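Alkaline phosphatase (PDB 7KWD) probably hydrolyses phosphate monoesters as a homodimeric enzyme, using an active site that binds two zinc ions and one magnesium ion. Local coordinates at residues S335-D340 / Q419-P424; A98-A101 / K107-N110; R164-Y169 / R183-A188; Q29-L34 / V460-G465. One frame throughout, in Å; residues are numbered along the deposited sequence.

Interaction 1 (S335-D340 / Q419-P424); sequences SSQGVD and QKPDRP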
loop_
_atom_site.group_PDB
_atom_site.type_symbol
_atom_site.label_atom_id
_atom_site.label_comp_id
_atom_site.label_asym_id
_atom_site.label_seq_id
_atom_site.Cartn_x
_atom_site.Cartn_y
_atom_site.Cartn_z
ATOM N N SER A 335 8.909 -16.001 4.857
ATOM C CA SER A 335 8.775 -14.784 4.053
ATOM C C SER A 335 9.934 -13.816 4.239
ATOM O O SER A 335 10.213 -13.013 3.332
ATOM C CB SER A 335 7.458 -14.083 4.395
ATOM O OG SER A 335 6.340 -14.925 4.103
ATOM N N SER A 336 10.623 -13.859 5.387
ATOM C CA SER A 336 11.727 -12.922 5.586
ATOM C C SER A 336 12.981 -13.255 4.777
ATOM O O SER A 336 13.886 -12.414 4.703
ATOM C CB SER A 336 12.109 -12.837 7.063
ATOM O OG SER A 336 11.006 -12.394 7.836
ATOM N N GLN A 337 13.057 -14.432 4.153
ATOM C CA GLN A 337 14.236 -14.763 3.350
ATOM C C GLN A 337 14.452 -13.749 2.241
ATOM O O GLN A 337 15.593 -13.402 1.917
ATOM C CB GLN A 337 14.089 -16.163 2.754
ATOM C CG GLN A 337 14.183 -17.295 3.762
ATOM C CD GLN A 337 15.468 -17.227 4.549
ATOM O OE1 GLN A 337 16.555 -17.332 3.988
ATOM N NE2 GLN A 337 15.348 -17.007 5.848
ATOM N N GLY A 338 13.364 -13.245 1.654
ATOM C CA GLY A 338 13.508 -12.278 0.578
ATOM C C GLY A 338 14.248 -11.025 0.991
ATOM O O GLY A 338 14.877 -10.367 0.164
ATOM N N VAL A 339 14.146 -10.654 2.264
ATOM C CA VAL A 339 14.894 -9.517 2.773
ATOM C C VAL A 339 16.373 -9.850 2.821
ATOM O O VAL A 339 17.225 -9.068 2.387
ATOM C CB VAL A 339 14.349 -9.122 4.160
ATOM C CG1 VAL A 339 15.202 -8.064 4.820
ATOM C CG2 VAL A 339 12.851 -8.631 4.041
ATOM N N ASP A 340 16.710 -11.010 3.390
ATOM C CA ASP A 340 18.105 -11.430 3.399
ATOM C C ASP A 340 18.672 -11.457 1.995
ATOM O O ASP A 340 19.802 -11.022 1.762
ATOM C CB ASP A 340 18.247 -12.808 4.021
ATOM C CG ASP A 340 17.773 -12.864 5.445
ATOM O OD1 ASP A 340 17.838 -11.827 6.147
ATOM O OD2 ASP A 340 17.338 -13.958 5.851
ATOM N N GLN A 419 9.241 -23.802 -0.978
ATOM C CA GLN A 419 9.370 -24.152 0.431
ATOM C C GLN A 419 10.148 -23.084 1.175
ATOM O O GLN A 419 9.885 -22.819 2.352
ATOM C CB GLN A 419 10.081 -25.503 0.616
ATOM C CG GLN A 419 9.352 -26.702 0.012
ATOM C CD GLN A 419 7.860 -26.718 0.339
ATOM O OE1 GLN A 419 7.018 -26.986 -0.528
ATOM N NE2 GLN A 419 7.528 -26.422 1.600
ATOM N N LYS A 420 11.131 -22.501 0.501
ATOM C CA LYS A 420 12.013 -21.480 1.053
ATOM C C LYS A 420 12.566 -20.659 -0.105
ATOM O O LYS A 420 13.186 -21.222 -1.010
ATOM C CB LYS A 420 13.130 -22.121 1.863
ATOM C CG LYS A 420 13.801 -21.180 2.837
ATOM C CD LYS A 420 14.713 -21.965 3.781
ATOM C CE LYS A 420 15.465 -21.074 4.762
ATOM N NZ LYS A 420 16.551 -21.815 5.479
ATOM N N PRO A 421 12.314 -19.348 -0.148
ATOM C CA PRO A 421 12.776 -18.553 -1.295
ATOM C C PRO A 421 14.250 -18.777 -1.592
ATOM O O PRO A 421 15.111 -18.666 -0.711
ATOM C CB PRO A 421 12.492 -17.103 -0.863
ATOM C CG PRO A 421 11.238 -17.214 -0.070
ATOM C CD PRO A 421 11.327 -18.595 0.667
ATOM N N ASP A 422 14.526 -19.137 -2.850
ATOM C CA ASP A 422 15.882 -19.143 -3.377
ATOM C C ASP A 422 16.251 -17.815 -4.001
ATOM O O ASP A 422 17.440 -17.512 -4.147
ATOM C CB ASP A 422 16.055 -20.255 -4.416
ATOM C CG ASP A 422 15.046 -20.169 -5.568
ATOM O OD1 ASP A 422 13.858 -19.813 -5.343
ATOM O OD2 ASP A 422 15.460 -20.493 -6.707
ATOM N N ARG A 423 15.253 -17.035 -4.390
ATOM C CA ARG A 423 15.403 -15.671 -4.870
ATOM C C ARG A 423 14.321 -14.844 -4.206
ATOM O O ARG A 423 13.334 -15.395 -3.692
ATOM C CB ARG A 423 15.308 -15.617 -6.398
ATOM C CG ARG A 423 16.113 -16.723 -7.073
ATOM C CD ARG A 423 15.506 -16.970 -8.413
ATOM N NE ARG A 423 16.394 -17.702 -9.298
ATOM C CZ ARG A 423 16.045 -18.072 -10.521
ATOM N NH1 ARG A 423 14.829 -17.788 -10.967
ATOM N NH2 ARG A 423 16.899 -18.730 -11.291
ATOM N N PRO A 424 14.469 -13.522 -4.170
ATOM C CA PRO A 424 13.576 -12.713 -3.334
ATOM C C PRO A 424 12.111 -12.949 -3.654
ATOM O O PRO A 424 11.695 -12.850 -4.803
ATOM C CB PRO A 424 13.999 -11.273 -3.650
ATOM C CG PRO A 424 15.450 -11.375 -4.048
ATOM C CD PRO A 424 15.527 -12.705 -4.811
#
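Gly338 and Pro424 bring the two backbones into contact, their CA atoms 3.9 Å apart, while one step away Gln337 and Pro421 stand wider, with 6.2 Å between CA atoms. The arrangement is a short helix, 337-340, lying against a proline-rich loop of the alkaline phosphatase fold, the loop that leads into strand 426-428. No hydrogen bond joins the two segments, so their fit rests on shape. Gly338 has no side chain to stand between its CA and that of Pro424.

Gln337 carries most of the side-chain contact. Its CB rests on the ring of Pro421, 4.1 Å from Pro421 CB. CG lies anti to the carbonyl carbon (chi1 -70°), and a bend at chi2 turns the chain so that it crosses the extended methylenes of Lys420 at a slant. An alanine here would keep the touch on Pro421 but lack the outer Gln337 carbons that Lys420 CG and CE rest on, which would probably open a gap at this edge. Pro421 also meets Ala328, Glu334 and Gln415, so its buried ring packs on neighbouring loops as well.

The helix has further ties: Asp340 forms salt bridges with Arg63 and Arg64 of helix 51-65, and Ser336 OG is hydrogen-bonded to the backbone N of Tyr91 of the second subunit. Between Gln337 and Lys420 the meeting is made by carbon rather than by charge, with Gln337 CG 4.0 Å from Lys420 CG and Gln337 CD 3.9 Å from Lys420 CE.

Interaction 2 (A98-A101 / K107-N110); sequences AGNA and KTVN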
loop_
_atom_site.group_PDB
_atom_site.type_symbol
_atom_site.label_atom_id
_atom_site.label_comp_id
_atom_site.label_asym_id
_atom_site.label_seq_id
_atom_site.Cartn_x
_atom_site.Cartn_y
_atom_site.Cartn_z
ATOM N N ALA A 98 1.156 15.283 -10.164
ATOM C CA ALA A 98 1.305 15.129 -8.720
ATOM C C ALA A 98 2.049 16.312 -8.140
ATOM O O ALA A 98 1.623 16.917 -7.152
ATOM C CB ALA A 98 2.032 13.831 -8.413
ATOM N N GLY A 99 3.152 16.693 -8.782
ATOM C CA GLY A 99 3.890 17.859 -8.334
ATOM C C GLY A 99 3.054 19.115 -8.412
ATOM O O GLY A 99 3.093 19.957 -7.509
ATOM N N ASN A 100 2.279 19.250 -9.494
ATOM C CA ASN A 100 1.371 20.381 -9.635
ATOM C C ASN A 100 0.383 20.462 -8.479
ATOM O O ASN A 100 0.073 21.553 -7.992
ATOM C CB ASN A 100 0.596 20.264 -10.936
ATOM C CG ASN A 100 1.424 20.604 -12.141
ATOM O OD1 ASN A 100 2.573 21.006 -12.017
ATOM N ND2 ASN A 100 0.837 20.439 -13.326
ATOM N N ALA A 101 -0.149 19.322 -8.057
ATOM C CA ALA A 101 -1.080 19.321 -6.937
ATOM C C ALA A 101 -0.403 19.903 -5.717
ATOM O O ALA A 101 -0.973 20.746 -5.014
ATOM C CB ALA A 101 -1.578 17.900 -6.665
ATOM N N LYS A 107 -5.863 20.163 -9.239
ATOM C CA LYS A 107 -5.659 18.989 -10.073
ATOM C C LYS A 107 -5.420 19.449 -11.494
ATOM O O LYS A 107 -6.092 20.370 -11.980
ATOM C CB LYS A 107 -6.871 18.071 -10.044
ATOM C CG LYS A 107 -7.339 17.699 -8.646
ATOM C CD LYS A 107 -6.548 16.513 -8.135
ATOM C CE LYS A 107 -7.212 15.810 -6.961
ATOM N NZ LYS A 107 -6.260 14.846 -6.295
ATOM N N THR A 108 -4.444 18.826 -12.149
ATOM C CA THR A 108 -4.149 19.066 -13.558
ATOM C C THR A 108 -4.176 17.738 -14.298
ATOM O O THR A 108 -4.296 16.660 -13.710
ATOM C CB THR A 108 -2.792 19.755 -13.753
ATOM O OG1 THR A 108 -1.745 18.904 -13.257
ATOM C CG2 THR A 108 -2.772 21.047 -12.982
ATOM N N VAL A 109 -4.141 17.849 -15.605
ATOM C CA VAL A 109 -4.014 16.698 -16.481
ATOM C C VAL A 109 -2.563 16.247 -16.466
ATOM O O VAL A 109 -1.644 17.077 -16.401
ATOM C CB VAL A 109 -4.483 17.084 -17.886
ATOM C CG1 VAL A 109 -4.021 16.048 -18.865
ATOM C CG2 VAL A 109 -6.023 17.267 -17.878
ATOM N N ASN A 110 -2.348 14.929 -16.519
ATOM C CA ASN A 110 -0.990 14.391 -16.529
ATOM C C ASN A 110 -0.203 15.002 -17.676
ATOM O O ASN A 110 -0.678 15.013 -18.821
ATOM C CB ASN A 110 -1.017 12.857 -16.679
ATOM C CG ASN A 110 -1.652 12.144 -15.466
ATOM O OD1 ASN A 110 -1.926 12.768 -14.435
ATOM N ND2 ASN A 110 -1.888 10.825 -15.599
#
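Asn100 and Thr108 tie the helix 95-104, which starts at the predicted phosphoserine nucleophile Ser95, to the loop that follows it. The link is a single bond between side chains: Asn100 ND2 donates to Thr108 OG1 over 3.0 Å, and an N-H...O angle of 162° makes it nearly straight. The hydroxyl oxygen sits close to the plane of the amide, 11° out of it, where the N-H bonds also lie.

The threonine comes in across the asparagine at about a right angle. With chi1 at 62°, OG1 is placed between the backbone N and the carbonyl carbon, and CG2 falls beside the amide, 3.7 Å from Asn100 ND2 and 4.0 Å from Asn100 CB. One branch thus accepts the bond while the other packs against the same side chain.

The amide is held at its other atoms as well. Asn100 OD1 accepts from the backbone N of Ala114, and ND2 also bonds to Gly112 O. Three protein partners therefore hold the rotation of this buried amide and use both of its polar atoms, a clear case of one amide tying three points of a single loop to a helix.

Asn100 is not itself a metal ligand; its side chain is about 9 Å from those of Ser95 and Thr148. Ser95 is a zinc ligand, and a serine nucleophile at the N-terminal end of a helix, beside the metals, is characteristic of the alkaline phosphatase active site.

Interaction 3 (R164-Y169 / R183-A188); sequences RIAEQY and RFFNPA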
loop_
_atom_site.group_PDB
_atom_site.type_symbol
_atom_site.label_atom_id
_atom_site.label_comp_id
_atom_site.label_asym_id
_atom_site.label_seq_id
_atom_site.Cartn_x
_atom_site.Cartn_y
_atom_site.Cartn_z
ATOM N N ARG A 164 14.632 23.260 -22.708
ATOM C CA ARG A 164 14.020 24.564 -22.468
ATOM C C ARG A 164 13.883 24.849 -20.973
ATOM O O ARG A 164 14.129 25.979 -20.527
ATOM C CB ARG A 164 12.653 24.593 -23.164
ATOM C CG ARG A 164 11.754 25.804 -22.849
ATOM C CD ARG A 164 12.430 27.156 -23.146
ATOM N NE ARG A 164 11.577 28.247 -22.685
ATOM C CZ ARG A 164 11.999 29.384 -22.128
ATOM N NH1 ARG A 164 13.295 29.624 -21.961
ATOM N NH2 ARG A 164 11.097 30.281 -21.728
ATOM N N ILE A 165 13.486 23.838 -20.188
ATOM C CA ILE A 165 13.341 24.008 -18.743
ATOM C C ILE A 165 14.656 24.493 -18.117
ATOM O O ILE A 165 14.659 25.359 -17.246
ATOM C CB ILE A 165 12.846 22.682 -18.126
ATOM C CG1 ILE A 165 11.390 22.406 -18.554
ATOM C CG2 ILE A 165 12.894 22.724 -16.591
ATOM C CD1 ILE A 165 10.931 20.974 -18.249
ATOM N N ALA A 166 15.787 23.974 -18.586
ATOM C CA ALA A 166 17.081 24.434 -18.084
ATOM C C ALA A 166 17.270 25.923 -18.323
ATOM O O ALA A 166 17.845 26.630 -17.483
ATOM C CB ALA A 166 18.214 23.627 -18.741
ATOM N N GLU A 167 16.767 26.424 -19.455
ATOM C CA GLU A 167 16.810 27.857 -19.692
ATOM C C GLU A 167 15.893 28.575 -18.711
ATOM O O GLU A 167 16.231 29.641 -18.175
ATOM C CB GLU A 167 16.385 28.179 -21.141
ATOM C CG GLU A 167 17.236 27.605 -22.280
ATOM C CD GLU A 167 16.516 27.724 -23.633
ATOM O OE1 GLU A 167 15.920 28.775 -23.885
ATOM O OE2 GLU A 167 16.496 26.765 -24.420
ATOM N N GLN A 168 14.706 28.016 -18.486
ATOM C CA GLN A 168 13.780 28.610 -17.522
ATOM C C GLN A 168 14.385 28.649 -16.119
ATOM O O GLN A 168 14.128 29.581 -15.355
ATOM C CB GLN A 168 12.476 27.825 -17.539
ATOM C CG GLN A 168 11.676 27.991 -18.834
ATOM C CD GLN A 168 10.427 27.138 -18.819
ATOM O OE1 GLN A 168 10.460 25.977 -19.223
ATOM N NE2 GLN A 168 9.320 27.709 -18.350
ATOM N N TYR A 169 15.186 27.632 -15.762
ATOM C CA TYR A 169 15.863 27.625 -14.464
ATOM C C TYR A 169 16.826 28.796 -14.329
ATOM O O TYR A 169 16.902 29.447 -13.266
ATOM C CB TYR A 169 16.628 26.314 -14.292
ATOM C CG TYR A 169 15.827 25.145 -13.809
ATOM C CD1 TYR A 169 14.427 25.169 -13.788
ATOM C CD2 TYR A 169 16.468 24.031 -13.320
ATOM C CE1 TYR A 169 13.716 24.080 -13.306
ATOM C CE2 TYR A 169 15.771 22.945 -12.845
ATOM C CZ TYR A 169 14.393 22.969 -12.841
ATOM O OH TYR A 169 13.723 21.855 -12.352
ATOM N N ARG A 183 23.051 16.487 -20.210
ATOM C CA ARG A 183 22.584 16.556 -21.587
ATOM C C ARG A 183 21.772 17.814 -21.877
ATOM O O ARG A 183 21.643 18.181 -23.056
ATOM C CB ARG A 183 21.781 15.292 -21.928
ATOM C CG ARG A 183 20.382 15.180 -21.318
ATOM C CD ARG A 183 19.781 13.738 -21.454
ATOM N NE ARG A 183 19.092 13.610 -22.732
ATOM C CZ ARG A 183 17.854 13.146 -22.905
ATOM N NH1 ARG A 183 17.114 12.735 -21.874
ATOM N NH2 ARG A 183 17.350 13.105 -24.134
ATOM N N PHE A 184 21.242 18.496 -20.850
ATOM C CA PHE A 184 20.434 19.695 -21.051
ATOM C C PHE A 184 21.213 20.985 -20.802
ATOM O O PHE A 184 20.664 22.081 -21.005
ATOM C CB PHE A 184 19.162 19.655 -20.164
ATOM C CG PHE A 184 18.390 18.374 -20.294
ATOM C CD1 PHE A 184 17.859 17.996 -21.516
ATOM C CD2 PHE A 184 18.210 17.536 -19.197
ATOM C CE1 PHE A 184 17.188 16.786 -21.650
ATOM C CE2 PHE A 184 17.532 16.352 -19.310
ATOM C CZ PHE A 184 17.008 15.963 -20.540
ATOM N N PHE A 185 22.483 20.896 -20.418
ATOM C CA PHE A 185 23.271 22.090 -20.135
ATOM C C PHE A 185 24.541 22.198 -20.966
ATOM O O PHE A 185 24.992 23.306 -21.257
ATOM C CB PHE A 185 23.671 22.113 -18.648
ATOM C CG PHE A 185 22.516 22.311 -17.703
ATOM C CD1 PHE A 185 21.717 21.235 -17.330
ATOM C CD2 PHE A 185 22.247 23.563 -17.163
ATOM C CE1 PHE A 185 20.652 21.410 -16.431
ATOM C CE2 PHE A 185 21.182 23.740 -16.285
ATOM C CZ PHE A 185 20.386 22.656 -15.930
ATOM N N ASN A 186 25.104 21.096 -21.348
ATOM C CA ASN A 186 26.397 21.000 -22.019
ATOM C C ASN A 186 26.275 21.388 -23.483
ATOM O O ASN A 186 25.454 20.806 -24.204
ATOM C CB ASN A 186 26.839 19.538 -21.873
ATOM C CG ASN A 186 28.245 19.280 -22.325
ATOM O OD1 ASN A 186 28.803 19.970 -23.167
ATOM N ND2 ASN A 186 28.808 18.230 -21.779
ATOM N N PRO A 187 27.070 22.355 -23.966
ATOM C CA PRO A 187 26.953 22.750 -25.391
ATOM C C PRO A 187 27.189 21.605 -26.347
ATOM O O PRO A 187 26.687 21.620 -27.476
ATOM C CB PRO A 187 28.024 23.839 -25.578
ATOM C CG PRO A 187 28.979 23.676 -24.446
ATOM C CD PRO A 187 28.193 23.026 -23.286
ATOM N N ALA A 188 27.900 20.584 -25.918
ATOM C CA ALA A 188 28.153 19.429 -26.755
ATOM C C ALA A 188 27.023 18.414 -26.753
ATOM O O ALA A 188 27.155 17.391 -27.427
ATOM C CB ALA A 188 29.438 18.734 -26.280
#
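Phe185 reaches from the loop after strand 176-178 to Ala166 on helix 162-172, and each step along its side chain brings it nearer. Phe185 CB is still 5.7 Å from Ala166 CB. CG points anti to the carbonyl carbon (chi1 -68°), which swings the ring toward the helix. CG, CD1 and CD2 still stand short of close contact with the methyl, which begins at the next pair of ring atoms: Phe185 CE1 lies 4.0 Å from Ala166 CB, CE2 3.9 Å, and the tip CZ 3.7 Å.

The methyl stands over one face of the ring, displaced toward the CZ end. Its distance to the ring centroid is 3.9 Å, and it lies 21° off the ring normal, which makes this a CH-pi contact and not an edge encounter. The same methyl also touches the preceding residue, with Phe184 O 3.7 Å from Ala166 CB and Phe184 CB 4.3 Å from it. Leu196 of helix 196-202 packs on both Ala166 and Phe185 and adds to the apolar cluster.

Polar ties run past the methyl. Arg190 donates to Phe184 O through NH1 and forms a salt bridge to Glu167 through NH2, bridging loop and helix.

No hydrogen bond joins the two segments directly. The chemistry implies a seam held mainly by dispersion, with at most a slight electrostatic share in the CH-pi contact, and with Arg190 adding its hydrogen bond to the loop and its salt bridge to the helix.

Interaction 4 (Q29-L34 / V460-G465); sequences QNQPSL and VFRLMG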
loop_
_atom_site.group_PDB
_atom_site.type_symbol
_atom_site.label_atom_id
_atom_site.label_comp_id
_atom_site.label_asym_id
_atom_site.label_seq_id
_atom_site.Cartn_x
_atom_site.Cartn_y
_atom_site.Cartn_z
ATOM N N GLN A 29 -12.526 17.762 1.308
ATOM C CA GLN A 29 -12.914 18.755 2.294
ATOM C C GLN A 29 -12.237 18.531 3.643
ATOM O O GLN A 29 -12.542 19.240 4.606
ATOM C CB GLN A 29 -14.433 18.767 2.438
ATOM C CG GLN A 29 -15.185 19.119 1.133
ATOM C CD GLN A 29 -14.844 20.512 0.594
ATOM O OE1 GLN A 29 -14.653 20.708 -0.612
ATOM N NE2 GLN A 29 -14.778 21.479 1.480
ATOM N N ASN A 30 -11.327 17.567 3.730
ATOM C CA ASN A 30 -10.532 17.334 4.934
ATOM C C ASN A 30 -9.256 18.144 4.777
ATOM O O ASN A 30 -8.328 17.722 4.085
ATOM C CB ASN A 30 -10.219 15.857 5.131
ATOM C CG ASN A 30 -9.334 15.622 6.340
ATOM O OD1 ASN A 30 -9.424 16.344 7.331
ATOM N ND2 ASN A 30 -8.473 14.626 6.266
ATOM N N GLN A 31 -9.236 19.340 5.365
ATOM C CA GLN A 31 -8.199 20.346 5.139
ATOM C C GLN A 31 -7.632 20.787 6.478
ATOM O O GLN A 31 -7.761 21.953 6.884
ATOM C CB GLN A 31 -8.766 21.533 4.349
ATOM C CG GLN A 31 -9.175 21.105 2.953
ATOM C CD GLN A 31 -9.582 22.240 2.032
ATOM O OE1 GLN A 31 -9.351 23.423 2.296
ATOM N NE2 GLN A 31 -10.190 21.866 0.915
ATOM N N PRO A 32 -6.969 19.888 7.173
ATOM C CA PRO A 32 -6.491 20.213 8.514
ATOM C C PRO A 32 -5.420 21.281 8.483
ATOM O O PRO A 32 -4.581 21.328 7.585
ATOM C CB PRO A 32 -5.932 18.875 9.030
ATOM C CG PRO A 32 -5.579 18.137 7.787
ATOM C CD PRO A 32 -6.663 18.491 6.805
ATOM N N SER A 33 -5.442 22.112 9.509
ATOM C CA SER A 33 -4.539 23.233 9.672
ATOM C C SER A 33 -3.315 22.814 10.451
ATOM O O SER A 33 -3.382 21.939 11.322
ATOM C CB SER A 33 -5.239 24.372 10.440
ATOM O OG SER A 33 -6.203 25.013 9.611
ATOM N N LEU A 34 -2.188 23.457 10.125
ATOM C CA LEU A 34 -0.992 23.327 10.948
ATOM C C LEU A 34 -1.167 24.002 12.298
ATOM O O LEU A 34 -0.726 23.472 13.325
ATOM C CB LEU A 34 0.194 23.949 10.234
ATOM C CG LEU A 34 0.765 23.258 8.991
ATOM C CD1 LEU A 34 1.866 24.158 8.398
ATOM C CD2 LEU A 34 1.299 21.855 9.344
ATOM N N VAL A 460 -1.344 19.544 0.282
ATOM C CA VAL A 460 0.038 19.881 0.556
ATOM C C VAL A 460 0.300 21.339 0.191
ATOM O O VAL A 460 1.020 22.057 0.908
ATOM C CB VAL A 460 0.985 18.915 -0.167
ATOM C CG1 VAL A 460 2.358 19.497 -0.097
ATOM C CG2 VAL A 460 0.866 17.539 0.480
ATOM N N PHE A 461 -0.322 21.818 -0.890
ATOM C CA PHE A 461 -0.240 23.236 -1.234
ATOM C C PHE A 461 -0.744 24.128 -0.101
ATOM O O PHE A 461 -0.088 25.099 0.272
ATOM C CB PHE A 461 -1.047 23.490 -2.499
ATOM C CG PHE A 461 -1.044 24.928 -2.954
ATOM C CD1 PHE A 461 0.083 25.481 -3.546
ATOM C CD2 PHE A 461 -2.174 25.721 -2.786
ATOM C CE1 PHE A 461 0.084 26.791 -3.987
ATOM C CE2 PHE A 461 -2.173 27.033 -3.205
ATOM C CZ PHE A 461 -1.049 27.568 -3.818
ATOM N N ARG A 462 -1.911 23.797 0.472
ATOM C CA ARG A 462 -2.446 24.592 1.574
ATOM C C ARG A 462 -1.538 24.568 2.793
ATOM O O ARG A 462 -1.352 25.597 3.461
ATOM C CB ARG A 462 -3.843 24.090 1.938
ATOM C CG ARG A 462 -4.798 24.335 0.799
ATOM C CD ARG A 462 -6.244 24.101 1.172
ATOM N NE ARG A 462 -6.972 23.849 -0.053
ATOM C CZ ARG A 462 -7.136 22.634 -0.555
ATOM N NH1 ARG A 462 -6.653 21.583 0.100
ATOM N NH2 ARG A 462 -7.780 22.480 -1.697
ATOM N N LEU A 463 -0.953 23.409 3.102
ATOM C CA LEU A 463 -0.049 23.337 4.239
ATOM C C LEU A 463 1.192 24.191 4.014
ATOM O O LEU A 463 1.667 24.869 4.932
ATOM C CB LEU A 463 0.368 21.894 4.494
ATOM C CG LEU A 463 -0.739 20.905 4.825
ATOM C CD1 LEU A 463 -0.119 19.508 4.847
ATOM C CD2 LEU A 463 -1.362 21.257 6.111
ATOM N N MET A 464 1.756 24.142 2.813
ATOM C CA MET A 464 2.914 24.984 2.539
ATOM C C MET A 464 2.552 26.454 2.665
ATOM O O MET A 464 3.332 27.255 3.214
ATOM C CB MET A 464 3.468 24.698 1.151
ATOM C CG MET A 464 3.985 23.296 1.014
ATOM S SD MET A 464 5.086 23.068 -0.386
ATOM C CE MET A 464 3.986 23.255 -1.782
ATOM N N GLY A 465 1.383 26.831 2.156
ATOM C CA GLY A 465 0.997 28.235 2.196
ATOM C C GLY A 465 0.727 28.712 3.608
ATOM O O GLY A 465 1.095 29.825 3.970
#
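The 29-34 chain passes irregularly over helix 459-468, with CA atoms 8.0 Å apart at Gln31 and Arg462 and 6.8 Å at Leu34 and Leu463. Gln31 lays its amide flat on the guanidinium of Arg462, the two planes 9° apart. Gln31 NE2 stands 3.4 Å above the guanidinium plane, over its centre. Gln31 OE1 comes close to Arg462 NE, but from above the face, so no hydrogen bond forms.

What orients each partner lies nearby: Gln31 NE2 donates to Leu28 O, and Arg462 NH1 to His459 ND1, with chi4 at 90° turning the guanidinium across its stem. His459 also donates through NE2 to Pro32 O, so one imidazole serves both segments. A serine in place of Arg462 would probably leave the Gln31 amide without its stacking surface and His459 ND1 without this donor.

Leu34 and Leu463 meet at about a right angle, Leu34 CG 4.1 Å from Leu463 CD2. Leu34 CD1 lies 3.5 Å from Leu463 O, and Leu463 CD2 touches Pro32 O.

The N-terminal loop lies over one side of helix 459-468 while Met464 packs on Leu41 and Val43 of strand 40-46, as in the layered alpha/beta fold of the alkaline phosphatase family.

In the fold
Interaction 4 joins chain regions more than 400 residues apart and encloses the other three in the loop it closes. Interactions 2 and 4 meet directly, Ala101 O lying 3.7 Å from Phe461 CB, with centres about 16 Å apart. Interaction 2 is nearest the catalytic centre: the Asn100 side chain is about 11 Å from bound magnesium and from bound zinc. In interaction 3, Phe184 is about 13 Å from the magnesium ion by its side chain. Interaction 1 lies across the chain's centre, 38 Å from interaction 2 between centres, away from the metals. Interactions 1 and 2, and interaction 4 through Asn30, nevertheless touch the second subunit, so distant parts of one chain share the dimer interface.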